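Local coordinates for alpha-fucosidase (Bifidobacterium bifidum, PDB 2EAB), which probably releases alpha-1,2-linked L-fucose from glycans by hydrolysis, this chain being the catalytic part of a longer, probably membrane-bound protein, at residues V825-T828 / K833-E836. Sequence-based numbering, arbitrary orientation.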
ATOM      1  N   VAL A 825       8.503   4.265 -19.460  1.00  7.75           N
ATOM      2  CA  VAL A 825       9.226   5.521 -19.552  1.00  8.30           C
ATOM      3  C   VAL A 825      10.626   5.396 -18.969  1.00  7.99           C
ATOM      4  O   VAL A 825      10.803   4.947 -17.831  1.00  8.09           O
ATOM      5  CB  VAL A 825       8.482   6.656 -18.802  1.00  8.46           C
ATOM      6  CG1 VAL A 825       9.260   7.961 -18.886  1.00 10.50           C
ATOM      7  CG2 VAL A 825       7.067   6.841 -19.343  1.00  9.03           C
ATOM      8  N   GLY A 826      11.611   5.798 -19.764  1.00  7.87           N
ATOM      9  CA  GLY A 826      12.970   6.002 -19.285  1.00  8.43           C
ATOM     10  C   GLY A 826      13.362   7.429 -19.599  1.00  8.80           C
ATOM     11  O   GLY A 826      12.936   7.980 -20.618  1.00  9.48           O
ATOM     12  N   THR A 827      14.141   8.045 -18.719  1.00  9.09           N
ATOM     13  CA  THR A 827      14.644   9.390 -18.968  1.00  9.96           C
ATOM     14  C   THR A 827      16.042   9.554 -18.395  1.00  9.54           C
ATOM     15  O   THR A 827      16.365   9.008 -17.335  1.00  9.30           O
ATOM     16  CB  THR A 827      13.681  10.509 -18.457  1.00 10.17           C
ATOM     17  OG1 THR A 827      14.126  11.792 -18.919  1.00 12.18           O
ATOM     18  CG2 THR A 827      13.586  10.540 -16.946  1.00 12.09           C
ATOM     19  N   THR A 828      16.863  10.294 -19.132  1.00  9.62           N
ATOM     20  CA  THR A 828      18.201  10.659 -18.702  1.00 10.17           C
ATOM     21  C   THR A 828      18.253  12.175 -18.665  1.00  9.87           C
ATOM     22  O   THR A 828      17.691  12.841 -19.538  1.00  9.80           O
ATOM     23  CB  THR A 828      19.263  10.111 -19.676  1.00 10.42           C
ATOM     24  OG1 THR A 828      19.138   8.686 -19.747  1.00 11.54           O
ATOM     25  CG2 THR A 828      20.678  10.470 -19.223  1.00 11.25           C
ATOM     26  N   LYS A 833      18.293  19.122 -16.813  1.00 11.32           N
ATOM     27  CA  LYS A 833      17.432  19.074 -18.002  1.00 11.73           C
ATOM     28  C   LYS A 833      17.506  17.722 -18.691  1.00 10.78           C
ATOM     29  O   LYS A 833      18.582  17.133 -18.792  1.00 10.44           O
ATOM     30  CB  LYS A 833      17.824  20.157 -19.013  1.00 12.00           C
ATOM     31  CG  LYS A 833      17.828  21.586 -18.488  1.00 13.77           C
ATOM     32  CD  LYS A 833      18.506  22.530 -19.480  1.00 14.50           C
ATOM     33  CE  LYS A 833      20.030  22.382 -19.477  1.00 17.93           C
ATOM     34  NZ  LYS A 833      20.671  22.951 -18.251  1.00 19.72           N
ATOM     35  N   ALA A 834      16.366  17.250 -19.185  1.00 10.45           N
ATOM     36  CA  ALA A 834      16.298  15.977 -19.898  1.00 10.18           C
ATOM     37  C   ALA A 834      17.177  15.995 -21.143  1.00 10.26           C
ATOM     38  O   ALA A 834      17.155  16.957 -21.920  1.00 10.39           O
ATOM     39  CB  ALA A 834      14.855  15.653 -20.279  1.00 10.31           C
ATOM     40  N   THR A 835      17.952  14.929 -21.318  1.00 10.26           N
ATOM     41  CA  THR A 835      18.761  14.747 -22.521  1.00 10.83           C
ATOM     42  C   THR A 835      18.183  13.657 -23.412  1.00 10.94           C
ATOM     43  O   THR A 835      18.460  13.613 -24.613  1.00 11.36           O
ATOM     44  CB  THR A 835      20.219  14.395 -22.179  1.00 11.01           C
ATOM     45  OG1 THR A 835      20.248  13.224 -21.353  1.00 11.73           O
ATOM     46  CG2 THR A 835      20.894  15.549 -21.452  1.00 11.60           C
ATOM     47  N   GLU A 836      17.390  12.766 -22.821  1.00 10.81           N
ATOM     48  CA  GLU A 836      16.747  11.701 -23.575  1.00 11.53           C
ATOM     49  C   GLU A 836      15.503  11.220 -22.841  1.00 10.83           C
ATOM     50  O   GLU A 836      15.495  11.130 -21.605  1.00 11.38           O
ATOM     51  CB  GLU A 836      17.709  10.527 -23.793  1.00 11.57           C
ATOM     52  CG  GLU A 836      17.167   9.439 -24.711  1.00 13.21           C
ATOM     53  CD  GLU A 836      18.029   8.193 -24.730  1.00 13.61           C
ATOM     54  OE1 GLU A 836      18.114   7.497 -23.695  1.00 16.11           O
ATOM     55  OE2 GLU A 836      18.612   7.906 -25.796  1.00 17.44           O
TER
HETATM   56  O   HOH W   1      16.919   7.783 -21.218  1.00 17.74           O
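In T827, OG1 stands anti to the main-chain N (chi1 -171°), which turns the hydroxyl to the carbonyl of E836. T827 OG1 donates to E836 O at 3.1 Å. The same oxygen takes the backbone N-H of T828, with T828 N 2.9 Å from E836 O. The two donors reach it from opposite faces of the carbonyl plane. T828 O is shared as well. T835 N donates to T828 O at 2.8 Å. E836 N adds a longer bond of 3.3 Å to T828 O from the same face of its plane. T835 and E836 thus both face T828, which makes a classic beta bulge. On the face shared by T828 and E836, one water bridges the side chains: it donates to E836 OE1 and is hydrogen-bonded to T828 OG1, both at 2.8 Å. T828 CG2 lies 3.5 Å from T835 OG1. A valine in place of T827 would probably leave E836 O without its hydroxyl donor, with the T828 N-H as its remaining hydrogen bond across the pair. The contact belongs to the hairpin of strands 823-830 and 833-841 in the C-terminal domain of this family 95 glycosidase. T827 packs on V814 of strand 812-819 and on I801 of strand 799-801, while E836 touches T893 of strand 890-896.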